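Local coordinates for SspB protein (PDB 6JUF) that probably acts as a metal-dependent DNase within the SspABCD-SspE system, a phosphorothioation-sensing bacterial defence against phages, at residues 15-20 with 60-65; 24-29 with 50-55; 8-13 with 127-132. One frame throughout, in Å; residues are numbered along the deposited sequence.

Contact 1 (15-20 with 60-65)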
ATOM      1  N   ALA B  15       2.542 -22.631   4.590  1.00  8.97           N
ATOM      2  CA  ALA B  15       1.993 -21.924   5.770  1.00  7.27           C
ATOM      3  C   ALA B  15       3.080 -21.322   6.656  1.00  7.79           C
ATOM      4  O   ALA B  15       2.812 -21.022   7.795  1.00  9.39           O
ATOM      5  CB  ALA B  15       1.070 -22.844   6.575  1.00  9.20           C
ATOM      6  N   ARG B  16       4.304 -21.155   6.162  1.00  8.34           N
ATOM      7  CA  ARG B  16       5.360 -20.558   7.031  1.00  9.69           C
ATOM      8  C   ARG B  16       5.114 -19.058   7.260  1.00  9.80           C
ATOM      9  O   ARG B  16       5.745 -18.451   8.158  1.00 11.73           O
ATOM     10  CB  ARG B  16       6.731 -20.727   6.367  1.00 14.07           C
ATOM     11  CG  ARG B  16       7.077 -22.161   6.009  1.00 20.62           C
ATOM     12  CD  ARG B  16       7.925 -22.829   7.024  1.00 25.62           C
ATOM     13  NE  ARG B  16       8.329 -24.187   6.592  1.00 22.55           N
ATOM     14  CZ  ARG B  16       9.582 -24.643   6.685  1.00 24.28           C
ATOM     15  NH1 ARG B  16      10.576 -23.860   7.187  1.00 20.24           N
ATOM     16  NH2 ARG B  16       9.882 -25.881   6.288  1.00 25.07           N
ATOM     17  N   HIS B  17       4.201 -18.429   6.494  1.00  9.48           N
ATOM     18  CA  HIS B  17       3.798 -17.042   6.719  1.00  8.19           C
ATOM     19  C   HIS B  17       2.788 -16.948   7.838  1.00 10.11           C
ATOM     20  O   HIS B  17       2.401 -15.842   8.258  1.00  9.36           O
ATOM     21  CB  HIS B  17       3.136 -16.506   5.437  1.00  9.90           C
ATOM     22  CG  HIS B  17       2.220 -17.532   4.787  1.00  8.12           C
ATOM     23  ND1 HIS B  17       0.996 -17.843   5.313  1.00 10.08           N
ATOM     24  CD2 HIS B  17       2.398 -18.358   3.672  1.00  8.67           C
ATOM     25  CE1 HIS B  17       0.426 -18.823   4.512  1.00  8.13           C
ATOM     26  NE2 HIS B  17       1.303 -19.105   3.531  1.00 10.15           N
ATOM     27  N   GLU B  18       2.328 -18.091   8.333  1.00 12.13           N
ATOM     28  CA  GLU B  18       1.292 -18.176   9.421  1.00 12.24           C
ATOM     29  C   GLU B  18       0.068 -17.345   9.145  1.00 11.30           C
ATOM     30  O   GLU B  18      -0.555 -16.787  10.064  1.00 13.70           O
ATOM     31  CB  GLU B  18       1.922 -17.829  10.822  1.00 11.75           C
ATOM     32  CG  GLU B  18       3.004 -18.847  11.156  1.00 15.73           C
ATOM     33  CD  GLU B  18       3.782 -18.529  12.410  1.00 17.91           C
ATOM     34  OE1 GLU B  18       3.088 -18.540  13.437  1.00 17.47           O
ATOM     35  OE2 GLU B  18       5.028 -18.395  12.404  1.00 21.67           O
ATOM     36  N   THR B  19      -0.329 -17.329   7.882  1.00 10.14           N
ATOM     37  CA  THR B  19      -1.486 -16.568   7.346  1.00 12.27           C
ATOM     38  C   THR B  19      -1.290 -15.069   7.289  1.00 12.24           C
ATOM     39  O   THR B  19      -2.245 -14.346   6.959  1.00 12.14           O
ATOM     40  CB  THR B  19      -2.898 -16.870   7.993  1.00 14.05           C
ATOM     41  OG1 THR B  19      -3.074 -16.216   9.261  1.00 16.24           O
ATOM     42  CG2 THR B  19      -3.127 -18.394   8.162  1.00 17.84           C
ATOM     43  N   PHE B  20      -0.101 -14.554   7.601  1.00  9.37           N
ATOM     44  CA  PHE B  20       0.191 -13.128   7.341  1.00 10.20           C
ATOM     45  C   PHE B  20       0.529 -12.911   5.852  1.00  8.87           C
ATOM     46  O   PHE B  20       1.476 -13.509   5.366  1.00  9.01           O
ATOM     47  CB  PHE B  20       1.437 -12.727   8.121  1.00 10.78           C
ATOM     48  CG  PHE B  20       1.200 -12.616   9.633  1.00 11.66           C
ATOM     49  CD1 PHE B  20       0.299 -11.684  10.140  1.00 12.70           C
ATOM     50  CD2 PHE B  20       1.889 -13.454  10.511  1.00 11.34           C
ATOM     51  CE1 PHE B  20       0.099 -11.532  11.528  1.00 12.15           C
ATOM     52  CE2 PHE B  20       1.715 -13.310  11.895  1.00 13.79           C
ATOM     53  CZ  PHE B  20       0.802 -12.369  12.383  1.00 12.89           C
ATOM     54  N   MET B  60       8.143 -12.635   8.259  1.00  9.04           N
ATOM     55  CA  MET B  60       8.931 -11.579   7.591  1.00 10.15           C
ATOM     56  C   MET B  60      10.142 -12.174   6.827  1.00  8.98           C
ATOM     57  O   MET B  60      10.390 -11.823   5.672  1.00  9.55           O
ATOM     58  CB  MET B  60       9.396 -10.564   8.638  1.00 12.09           C
ATOM     59  CG  MET B  60      10.222  -9.402   8.084  1.00 11.81           C
ATOM     60  SD  MET B  60      10.805  -8.406   9.448  1.00 13.57           S
ATOM     61  CE  MET B  60      10.921  -6.780   8.715  1.00 14.84           C
ATOM     62  N   ARG B  61      10.859 -13.097   7.490  1.00  7.84           N
ATOM     63  CA  ARG B  61      11.963 -13.822   6.876  1.00  7.94           C
ATOM     64  C   ARG B  61      11.501 -14.589   5.625  1.00  7.91           C
ATOM     65  O   ARG B  61      12.151 -14.513   4.553  1.00  8.60           O
ATOM     66  CB  ARG B  61      12.522 -14.775   7.941  1.00  8.73           C
ATOM     67  CG  ARG B  61      13.654 -15.726   7.469  1.00 10.02           C
ATOM     68  CD  ARG B  61      13.977 -16.695   8.606  1.00  8.66           C
ATOM     69  NE  ARG B  61      14.936 -17.674   8.182  1.00 14.13           N
ATOM     70  CZ  ARG B  61      15.518 -18.523   9.031  1.00 14.55           C
ATOM     71  NH1 ARG B  61      15.208 -18.438  10.341  1.00 14.78           N
ATOM     72  NH2 ARG B  61      16.386 -19.421   8.578  1.00 16.88           N
ATOM     73  N   TYR B  62      10.373 -15.314   5.763  1.00  7.16           N
ATOM     74  CA  TYR B  62       9.795 -16.112   4.699  1.00  7.43           C
ATOM     75  C   TYR B  62       9.506 -15.242   3.454  1.00  7.67           C
ATOM     76  O   TYR B  62       9.849 -15.582   2.343  1.00  9.34           O
ATOM     77  CB  TYR B  62       8.525 -16.851   5.195  1.00  7.18           C
ATOM     78  CG  TYR B  62       7.789 -17.450   4.013  1.00  8.67           C
ATOM     79  CD1 TYR B  62       8.161 -18.684   3.461  1.00 10.41           C
ATOM     80  CD2 TYR B  62       6.722 -16.720   3.417  1.00  8.43           C
ATOM     81  CE1 TYR B  62       7.519 -19.167   2.326  1.00 10.21           C
ATOM     82  CE2 TYR B  62       6.063 -17.236   2.289  1.00  8.77           C
ATOM     83  CZ  TYR B  62       6.495 -18.468   1.756  1.00  9.65           C
ATOM     84  OH  TYR B  62       5.880 -18.949   0.625  1.00  8.60           O
ATOM     85  N   TRP B  63       8.875 -14.100   3.691  1.00  8.02           N
ATOM     86  CA  TRP B  63       8.425 -13.254   2.573  1.00  7.62           C
ATOM     87  C   TRP B  63       9.634 -12.733   1.826  1.00  7.76           C
ATOM     88  O   TRP B  63       9.622 -12.643   0.595  1.00  7.81           O
ATOM     89  CB  TRP B  63       7.458 -12.145   2.970  1.00  7.54           C
ATOM     90  CG  TRP B  63       6.087 -12.662   3.188  1.00  7.80           C
ATOM     91  CD1 TRP B  63       5.315 -12.572   4.336  1.00  8.51           C
ATOM     92  CD2 TRP B  63       5.254 -13.356   2.187  1.00  8.08           C
ATOM     93  NE1 TRP B  63       4.065 -13.198   4.132  1.00  8.37           N
ATOM     94  CE2 TRP B  63       3.978 -13.671   2.855  1.00  8.39           C
ATOM     95  CE3 TRP B  63       5.422 -13.702   0.829  1.00  6.91           C
ATOM     96  CZ2 TRP B  63       2.947 -14.354   2.196  1.00  9.29           C
ATOM     97  CZ3 TRP B  63       4.364 -14.384   0.183  1.00  7.76           C
ATOM     98  CH2 TRP B  63       3.175 -14.694   0.852  1.00  8.76           C
ATOM     99  N   SER B  64      10.688 -12.349   2.546  1.00  8.00           N
ATOM    100  CA  SER B  64      11.910 -11.893   1.820  1.00  9.09           C
ATOM    101  C   SER B  64      12.497 -12.999   0.930  1.00  8.07           C
ATOM    102  O   SER B  64      12.864 -12.697  -0.208  1.00 10.11           O
ATOM    103  CB  SER B  64      12.979 -11.498   2.822  1.00 13.00           C
ATOM    104  OG  SER B  64      12.674 -10.190   3.252  1.00 14.94           O
ATOM    105  N   ARG B  65      12.582 -14.253   1.426  1.00  9.69           N
ATOM    106  CA  ARG B  65      13.090 -15.387   0.639  1.00 10.98           C
ATOM    107  C   ARG B  65      12.139 -15.641  -0.550  1.00  7.54           C
ATOM    108  O   ARG B  65      12.562 -15.863  -1.675  1.00  9.29           O
ATOM    109  CB  ARG B  65      13.172 -16.587   1.576  1.00 11.31           C
ATOM    110  CG  ARG B  65      13.992 -17.829   1.211  1.00 19.44           C
ATOM    111  CD  ARG B  65      14.135 -18.661   2.502  1.00 20.94           C
ATOM    112  NE  ARG B  65      12.943 -19.474   2.987  1.00 31.82           N
ATOM    113  CZ  ARG B  65      12.517 -19.627   4.270  1.00 25.43           C
ATOM    114  NH1 ARG B  65      13.101 -18.976   5.286  1.00 23.61           N
ATOM    115  NH2 ARG B  65      11.479 -20.381   4.554  1.00 28.46           N
TER
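A pair of successive tight turns that carries Glu18, a magnesium ligand in this protein though no metal is bound to this chain, is held against helix 57-66 by an aromatic cluster of His17, Tyr62 and Trp63. The turns are type I from Ala15 to Glu18 and type I' from His17 to Phe20, and the second presents the carbonyl of Phe20 to Trp63. NE1 of Trp63 donates to O of Phe20 at 2.9 Å, with an N-H...O angle of 152°; the oxygen lies in the indole plane, but the donor is tilted 31° from the carbonyl plane. CB of His17 sits 3.7 Å from NE1 of Trp63, while its CD2 edge is 4.1 Å from CE2 of Tyr62 in an offset edge-to-face pair, planes at 66°. The rotation of the imidazole is fixed at both nitrogens: ND1 of His17 accepts N of Thr19 in the ring plane at 2.9 Å, and NE2 is bonded to Asp172. On the more exposed flank CB of Arg16 touches CD1 of Tyr62 at 3.8 Å. Beyond the cluster, Tyr62 OH is bonded to Trp127 O, and Arg65 forms a salt bridge to Glu72 of strand 70-74. Helix 166-180 packs on the turns through Ser168, Lys171 and Cys175, and helix 24-34 meets Trp63 through Trp26.

Contact 2 (24-29 with 50-55)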
ATOM      1  N   PHE B  24       4.396  -4.048   2.982  1.00  7.32           N
ATOM      2  CA  PHE B  24       5.513  -3.296   2.477  1.00  6.42           C
ATOM      3  C   PHE B  24       6.627  -3.096   3.549  1.00  7.65           C
ATOM      4  O   PHE B  24       7.807  -3.280   3.292  1.00  8.03           O
ATOM      5  CB  PHE B  24       5.091  -1.905   1.950  1.00  6.29           C
ATOM      6  CG  PHE B  24       6.252  -0.997   1.724  1.00  7.58           C
ATOM      7  CD1 PHE B  24       7.146  -1.236   0.665  1.00  8.44           C
ATOM      8  CD2 PHE B  24       6.563   0.023   2.642  1.00  9.28           C
ATOM      9  CE1 PHE B  24       8.301  -0.460   0.518  1.00  9.01           C
ATOM     10  CE2 PHE B  24       7.696   0.815   2.449  1.00  9.50           C
ATOM     11  CZ  PHE B  24       8.571   0.565   1.395  1.00  8.37           C
ATOM     12  N   GLY B  25       6.155  -2.688   4.753  1.00  7.73           N
ATOM     13  CA  GLY B  25       7.096  -2.436   5.876  1.00  7.37           C
ATOM     14  C   GLY B  25       8.001  -3.635   6.115  1.00  7.98           C
ATOM     15  O   GLY B  25       9.192  -3.462   6.412  1.00  9.48           O
ATOM     16  N   TRP B  26       7.453  -4.844   5.938  1.00  8.12           N
ATOM     17  CA  TRP B  26       8.277  -6.053   6.142  1.00  9.44           C
ATOM     18  C   TRP B  26       9.347  -6.210   5.079  1.00  8.88           C
ATOM     19  O   TRP B  26      10.504  -6.588   5.401  1.00  8.94           O
ATOM     20  CB  TRP B  26       7.390  -7.279   6.149  1.00 10.30           C
ATOM     21  CG  TRP B  26       6.583  -7.417   7.409  1.00  9.20           C
ATOM     22  CD1 TRP B  26       6.498  -6.553   8.471  1.00  8.87           C
ATOM     23  CD2 TRP B  26       5.726  -8.581   7.762  1.00  8.27           C
ATOM     24  NE1 TRP B  26       5.630  -7.064   9.463  1.00  9.13           N
ATOM     25  CE2 TRP B  26       5.123  -8.270   9.055  1.00 11.81           C
ATOM     26  CE3 TRP B  26       5.377  -9.751   7.116  1.00 10.61           C
ATOM     27  CZ2 TRP B  26       4.297  -9.172   9.723  1.00 11.34           C
ATOM     28  CZ3 TRP B  26       4.500 -10.634   7.777  1.00 12.52           C
ATOM     29  CH2 TRP B  26       3.963 -10.347   9.032  1.00 12.41           C
ATOM     30  N   LEU B  27       9.009  -5.935   3.802  1.00  7.87           N
ATOM     31  CA  LEU B  27      10.005  -6.111   2.728  1.00  8.79           C
ATOM     32  C   LEU B  27      11.130  -5.060   2.935  1.00  8.57           C
ATOM     33  O   LEU B  27      12.290  -5.323   2.819  1.00 10.07           O
ATOM     34  CB  LEU B  27       9.356  -5.910   1.389  1.00  9.17           C
ATOM     35  CG  LEU B  27       8.248  -6.913   1.085  1.00  9.18           C
ATOM     36  CD1 LEU B  27       7.749  -6.618  -0.332  1.00  9.50           C
ATOM     37  CD2 LEU B  27       8.718  -8.386   1.282  1.00  9.00           C
ATOM     38  N   HIS B  28      10.692  -3.846   3.210  1.00  9.14           N
ATOM     39  CA  HIS B  28      11.630  -2.714   3.367  1.00 10.50           C
ATOM     40  C   HIS B  28      12.607  -2.836   4.518  1.00 11.13           C
ATOM     41  O   HIS B  28      13.852  -2.761   4.323  1.00 12.32           O
ATOM     42  CB  HIS B  28      10.819  -1.416   3.477  1.00 10.18           C
ATOM     43  CG  HIS B  28      11.637  -0.187   3.772  1.00 13.81           C
ATOM     44  ND1 HIS B  28      12.371   0.443   2.817  1.00 13.22           N
ATOM     45  CD2 HIS B  28      11.773   0.561   4.944  1.00 12.85           C
ATOM     46  CE1 HIS B  28      12.979   1.544   3.374  1.00 15.25           C
ATOM     47  NE2 HIS B  28      12.600   1.629   4.672  1.00 15.54           N
ATOM     48  N   LYS B  29      12.028  -3.086   5.690  1.00  9.35           N
ATOM     49  CA  LYS B  29      12.884  -3.253   6.911  1.00  8.86           C
ATOM     50  C   LYS B  29      13.730  -4.515   6.861  1.00 12.12           C
ATOM     51  O   LYS B  29      14.855  -4.464   7.353  1.00 12.86           O
ATOM     52  CB  LYS B  29      12.050  -3.280   8.177  1.00 10.02           C
ATOM     53  CG  LYS B  29      11.435  -1.929   8.433  1.00 14.38           C
ATOM     54  CD  LYS B  29      10.749  -1.798   9.776  1.00 16.93           C
ATOM     55  CE  LYS B  29       9.419  -2.515   9.825  1.00 20.00           C
ATOM     56  NZ  LYS B  29       9.103  -2.900  11.225  1.00 21.75           N
ATOM     57  N   LEU B  50      13.749  -5.511  14.114  1.00 12.28           N
ATOM     58  CA  LEU B  50      12.980  -5.570  12.860  1.00 11.36           C
ATOM     59  C   LEU B  50      11.682  -4.764  13.025  1.00 12.77           C
ATOM     60  O   LEU B  50      10.959  -4.507  12.053  1.00 14.67           O
ATOM     61  CB  LEU B  50      12.621  -7.023  12.471  1.00 11.14           C
ATOM     62  CG  LEU B  50      13.772  -8.001  12.212  1.00 12.90           C
ATOM     63  CD1 LEU B  50      13.292  -9.437  12.294  1.00 12.89           C
ATOM     64  CD2 LEU B  50      14.454  -7.691  10.912  1.00 14.25           C
ATOM     65  N   GLY B  51      11.348  -4.414  14.252  1.00 14.67           N
ATOM     66  CA  GLY B  51      10.110  -3.733  14.569  1.00 15.39           C
ATOM     67  C   GLY B  51       8.869  -4.538  14.266  1.00 13.74           C
ATOM     68  O   GLY B  51       7.895  -3.996  13.731  1.00 17.34           O
ATOM     69  N   VAL B  52       8.894  -5.806  14.611  1.00 14.54           N
ATOM     70  CA  VAL B  52       7.743  -6.706  14.449  1.00 13.80           C
ATOM     71  C   VAL B  52       7.542  -7.503  15.742  1.00 14.16           C
ATOM     72  O   VAL B  52       8.432  -7.593  16.614  1.00 15.53           O
ATOM     73  CB  VAL B  52       7.936  -7.665  13.218  1.00 12.62           C
ATOM     74  CG1 VAL B  52       8.241  -6.826  11.968  1.00 12.37           C
ATOM     75  CG2 VAL B  52       9.108  -8.650  13.419  1.00 14.02           C
ATOM     76  N   GLY B  53       6.352  -8.087  15.853  1.00 15.01           N
ATOM     77  CA  GLY B  53       6.047  -8.986  16.950  1.00 12.28           C
ATOM     78  C   GLY B  53       6.838 -10.291  16.868  1.00 14.72           C
ATOM     79  O   GLY B  53       7.243 -10.717  15.818  1.00 15.39           O
ATOM     80  N   LYS B  54       7.054 -10.911  18.049  1.00 14.25           N
ATOM     81  CA  LYS B  54       7.708 -12.204  18.104  1.00 14.84           C
ATOM     82  C   LYS B  54       7.116 -13.242  17.081  1.00 13.97           C
ATOM     83  O   LYS B  54       7.878 -13.955  16.388  1.00 17.04           O
ATOM     84  CB  LYS B  54       7.717 -12.656  19.586  1.00 17.50           C
ATOM     85  CG  LYS B  54       8.413 -13.954  19.921  1.00 22.60           C
ATOM     86  CD  LYS B  54       9.919 -13.872  19.661  1.00 29.34           C
ATOM     87  CE  LYS B  54      10.747 -13.751  20.931  1.00 40.14           C
ATOM     88  NZ  LYS B  54      10.029 -13.116  22.082  1.00 45.94           N
ATOM     89  N   ASN B  55       5.770 -13.267  16.951  1.00 13.13           N
ATOM     90  CA  ASN B  55       5.152 -14.270  16.062  1.00 14.63           C
ATOM     91  C   ASN B  55       5.214 -13.837  14.604  1.00 14.65           C
ATOM     92  O   ASN B  55       4.777 -14.576  13.748  1.00 19.93           O
ATOM     93  CB  ASN B  55       3.709 -14.568  16.471  1.00 19.67           C
ATOM     94  CG  ASN B  55       2.835 -13.360  16.406  1.00 22.19           C
ATOM     95  OD1 ASN B  55       3.295 -12.236  16.632  1.00 17.58           O
ATOM     96  ND2 ASN B  55       1.579 -13.553  16.078  1.00 23.60           N
TER
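Lys29 reaches from helix 24-34 to the C-terminal end of helix 46-50, where its ammonium meets the carbonyl of Leu50. NZ of Lys29 donates a hydrogen bond to O of Leu50 at 2.6 Å, in the carbonyl plane and on a lone pair, with a C=O...N angle of 143°. The chain bends at chi3 (-75°), and CE of Lys29 stays alongside the same oxygen, 3.4 Å from O of Leu50. The O of Gly51 is also near NZ of Lys29, at 3.0 Å, but the angle is too poor for a bond. Beside this polar grip, CG1 of Val52 packs 3.6 Å from NE1 of Trp26 and 3.9 Å from CD1 of Trp26. Met60 of helix 57-66 touches Lys29, Leu50 and Val52, closing the buried part. The other side is looser: Gly51 is exposed, and the loop turns away from helix 24-34 after Val52. The second subunit, through its Tyr103 and Glu105, packs on Lys29 and Trp26. Gly51, with phi 63°, is the C-prime residue of a Schellman motif, in which Val52 N bonds to Pro47 O and Gly51 N to Val48 O; the lysine thus binds a carbonyl at a capped helix C-terminus.

Contact 3 (8-13 with 127-132)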
ATOM      1  N   GLU B   8       8.889 -29.876  -9.382  1.00 18.78           N
ATOM      2  CA  GLU B   8       9.910 -29.314 -10.227  1.00 19.50           C
ATOM      3  C   GLU B   8       9.947 -27.789 -10.119  1.00 18.53           C
ATOM      4  O   GLU B   8      11.012 -27.165 -10.233  1.00 16.91           O
ATOM      5  CB  GLU B   8       9.709 -29.768 -11.647  1.00 23.47           C
ATOM      6  CG  GLU B   8       9.857 -31.273 -11.777  1.00 29.95           C
ATOM      7  CD  GLU B   8       9.760 -31.714 -13.215  1.00 42.19           C
ATOM      8  OE1 GLU B   8       8.937 -32.611 -13.492  1.00 48.14           O
ATOM      9  OE2 GLU B   8      10.504 -31.144 -14.060  1.00 52.00           O
ATOM     10  N   ALA B   9       8.781 -27.217  -9.875  1.00 13.43           N
ATOM     11  CA  ALA B   9       8.624 -25.775  -9.829  1.00 13.25           C
ATOM     12  C   ALA B   9       8.978 -25.218  -8.448  1.00 13.64           C
ATOM     13  O   ALA B   9       9.484 -24.084  -8.329  1.00 13.67           O
ATOM     14  CB  ALA B   9       7.198 -25.367 -10.193  1.00 14.48           C
ATOM     15  N   ALA B  10       8.632 -25.975  -7.411  1.00 13.10           N
ATOM     16  CA  ALA B  10       8.604 -25.389  -6.066  1.00 11.59           C
ATOM     17  C   ALA B  10       9.205 -26.234  -4.947  1.00 11.53           C
ATOM     18  O   ALA B  10       9.145 -27.446  -4.971  1.00 14.66           O
ATOM     19  CB  ALA B  10       7.155 -25.027  -5.727  1.00 11.28           C
ATOM     20  N   HIS B  11       9.743 -25.539  -3.933  1.00 11.26           N
ATOM     21  CA  HIS B  11      10.138 -26.205  -2.701  1.00 13.14           C
ATOM     22  C   HIS B  11       8.911 -26.556  -1.888  1.00 12.15           C
ATOM     23  O   HIS B  11       7.829 -25.922  -2.024  1.00 11.62           O
ATOM     24  CB  HIS B  11      10.920 -25.204  -1.858  1.00 14.02           C
ATOM     25  CG  HIS B  11      12.233 -24.792  -2.457  1.00 18.20           C
ATOM     26  ND1 HIS B  11      13.224 -25.663  -2.731  1.00 19.66           N
ATOM     27  CD2 HIS B  11      12.683 -23.550  -2.848  1.00 15.62           C
ATOM     28  CE1 HIS B  11      14.278 -24.986  -3.238  1.00 20.70           C
ATOM     29  NE2 HIS B  11      13.947 -23.695  -3.302  1.00 20.76           N
ATOM     30  N   SER B  12       9.044 -27.528  -0.998  1.00 12.17           N
ATOM     31  CA  SER B  12       7.955 -27.947  -0.109  1.00 14.12           C
ATOM     32  C   SER B  12       7.900 -26.968   1.080  1.00 14.47           C
ATOM     33  O   SER B  12       8.512 -27.151   2.120  1.00 20.53           O
ATOM     34  CB  SER B  12       8.180 -29.389   0.375  1.00 18.24           C
ATOM     35  OG  SER B  12       7.083 -29.729   1.178  1.00 19.75           O
ATOM     36  N   SER B  13       7.242 -25.847   0.870  1.00 10.62           N
ATOM     37  CA  SER B  13       7.098 -24.839   1.878  1.00 11.01           C
ATOM     38  C   SER B  13       5.631 -24.439   1.951  1.00 10.63           C
ATOM     39  O   SER B  13       5.094 -23.879   0.987  1.00 10.45           O
ATOM     40  CB  SER B  13       7.990 -23.621   1.539  1.00 11.40           C
ATOM     41  OG  SER B  13       7.844 -22.599   2.526  1.00  9.26           O
ATOM     42  N   TRP B 127       9.292 -20.611  -3.518  1.00  9.46           N
ATOM     43  CA  TRP B 127       8.955 -20.861  -2.104  1.00  8.05           C
ATOM     44  C   TRP B 127       7.495 -20.879  -1.871  1.00  8.25           C
ATOM     45  O   TRP B 127       7.090 -21.001  -0.713  1.00  8.02           O
ATOM     46  CB  TRP B 127       9.632 -19.829  -1.173  1.00  8.70           C
ATOM     47  CG  TRP B 127      11.112 -19.962  -1.201  1.00 10.40           C
ATOM     48  CD1 TRP B 127      12.058 -19.188  -1.922  1.00  9.12           C
ATOM     49  CD2 TRP B 127      11.883 -21.006  -0.551  1.00 12.21           C
ATOM     50  NE1 TRP B 127      13.318 -19.708  -1.752  1.00 12.02           N
ATOM     51  CE2 TRP B 127      13.269 -20.798  -0.940  1.00 13.65           C
ATOM     52  CE3 TRP B 127      11.558 -22.105   0.250  1.00 13.63           C
ATOM     53  CZ2 TRP B 127      14.265 -21.617  -0.511  1.00 17.64           C
ATOM     54  CZ3 TRP B 127      12.593 -22.921   0.677  1.00 18.54           C
ATOM     55  CH2 TRP B 127      13.906 -22.684   0.298  1.00 16.09           C
ATOM     56  N   ALA B 128       6.674 -20.760  -2.901  1.00  8.32           N
ATOM     57  CA  ALA B 128       5.214 -20.673  -2.692  1.00  6.64           C
ATOM     58  C   ALA B 128       4.419 -21.694  -3.492  1.00  7.02           C
ATOM     59  O   ALA B 128       3.701 -21.322  -4.438  1.00  9.74           O
ATOM     60  CB  ALA B 128       4.719 -19.225  -2.950  1.00  8.12           C
ATOM     61  N   PRO B 129       4.575 -22.988  -3.163  1.00  8.93           N
ATOM     62  CA  PRO B 129       3.902 -24.005  -4.022  1.00  8.88           C
ATOM     63  C   PRO B 129       2.406 -23.794  -4.175  1.00  9.61           C
ATOM     64  O   PRO B 129       1.844 -24.072  -5.231  1.00  9.35           O
ATOM     65  CB  PRO B 129       4.258 -25.338  -3.334  1.00  9.11           C
ATOM     66  CG  PRO B 129       4.786 -24.938  -1.931  1.00  7.53           C
ATOM     67  CD  PRO B 129       5.481 -23.602  -2.158  1.00  9.48           C
ATOM     68  N   SER B 130       1.749 -23.369  -3.105  1.00  8.71           N
ATOM     69  CA  SER B 130       0.276 -23.173  -3.153  1.00  7.36           C
ATOM     70  C   SER B 130      -0.101 -22.112  -4.157  1.00  8.45           C
ATOM     71  O   SER B 130      -1.092 -22.255  -4.908  1.00  8.73           O
ATOM     72  CB  SER B 130      -0.339 -22.897  -1.781  1.00  7.29           C
ATOM     73  OG  SER B 130      -0.293 -24.079  -1.005  1.00  8.87           O
ATOM     74  N   TRP B 131       0.687 -21.042  -4.166  1.00  7.29           N
ATOM     75  CA  TRP B 131       0.488 -19.988  -5.195  1.00  7.48           C
ATOM     76  C   TRP B 131       0.739 -20.496  -6.590  1.00  9.95           C
ATOM     77  O   TRP B 131      -0.017 -20.173  -7.530  1.00  8.24           O
ATOM     78  CB  TRP B 131       1.471 -18.832  -4.944  1.00  8.54           C
ATOM     79  CG  TRP B 131       0.992 -17.820  -3.893  1.00  8.45           C
ATOM     80  CD1 TRP B 131       0.635 -16.519  -4.142  1.00  7.93           C
ATOM     81  CD2 TRP B 131       0.922 -17.986  -2.430  1.00  6.96           C
ATOM     82  NE1 TRP B 131       0.342 -15.843  -2.962  1.00  7.11           N
ATOM     83  CE2 TRP B 131       0.475 -16.708  -1.893  1.00  8.39           C
ATOM     84  CE3 TRP B 131       1.192 -19.044  -1.529  1.00  6.95           C
ATOM     85  CZ2 TRP B 131       0.283 -16.506  -0.520  1.00  7.29           C
ATOM     86  CZ3 TRP B 131       0.976 -18.846  -0.169  1.00  8.49           C
ATOM     87  CH2 TRP B 131       0.513 -17.624   0.338  1.00  6.88           C
ATOM     88  N   TYR B 132       1.815 -21.253  -6.753  1.00  9.53           N
ATOM     89  CA  TYR B 132       2.125 -21.873  -8.057  1.00  9.23           C
ATOM     90  C   TYR B 132       0.957 -22.777  -8.550  1.00 10.29           C
ATOM     91  O   TYR B 132       0.522 -22.659  -9.681  1.00  9.73           O
ATOM     92  CB  TYR B 132       3.476 -22.639  -8.026  1.00  7.88           C
ATOM     93  CG  TYR B 132       3.851 -23.041  -9.433  1.00  9.25           C
ATOM     94  CD1 TYR B 132       3.401 -24.254  -9.985  1.00  9.62           C
ATOM     95  CD2 TYR B 132       4.699 -22.230 -10.201  1.00  9.40           C
ATOM     96  CE1 TYR B 132       3.753 -24.608 -11.284  1.00 12.30           C
ATOM     97  CE2 TYR B 132       5.026 -22.573 -11.513  1.00 11.43           C
ATOM     98  CZ  TYR B 132       4.534 -23.738 -12.040  1.00 13.64           C
ATOM     99  OH  TYR B 132       4.872 -24.080 -13.311  1.00 14.39           O
TER
HETATM  100  O   HOH W   1       2.841 -22.611  -0.184  1.00  9.00           O
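His11 lays its imidazole over the six-membered ring of Trp127, the centroids 3.9 Å apart and the planes at 29°. CD2 of His11 sits over the centre of that ring and comes within 3.4 Å of CE2 of Trp127. Trp127 CB points away from segment 8-13, yet its ring returns to the stack. At the edge of the same indole, near its plane, lies CB of Ser13. Alongside the stack the packing is aliphatic: CB of Ala10 meets CB of Pro129 at 3.8 Å, and CG of Pro129 touches two carbonyl oxygens, 3.2 Å from O of His11 and 3.1 Å from O of Ser13. Toward the helix 5-9 end, CB of Ala9 stands over the centre of the Tyr132 ring, 3.6 Å from the centroid and 11° off the normal, a CH-pi contact. The segments also share a water, which donates to O of Ser13 at 2.8 Å and accepts from N of Ser130, in the first turn after N-cap Ala128. Backbone bonds from Ala9 and His11 to Ser126 extend the join. Helix 57-66 borders it through Tyr62, which touches Ser13, and through Arg65, in a cation-pi contact with Trp127; Trp131 turns toward helices 107-118 and 166-180.

Contacts 1 and 3 are buried and lie nearer the chain centre, about 13 and 11 Å from it, whereas contact 2 is about 19 Å away, partly exposed and bordered by the second subunit. Helix 57-66 joins all three: it supplies one side of contact 1, its Met60 packs on both segments of contact 2, and its Tyr62 reaches the Trp127 backbone of contact 3. Along the chain, contact 2 is nested within contact 1 and contact 1 within contact 3. Chemistry follows place: ring stacking, proline and alanine packing dominate 8-13 with 127-132, contact 1 adds an indole-to-backbone hydrogen bond to its ring cluster, and the peripheral contact relies on a lysine-to-carbonyl hydrogen bond.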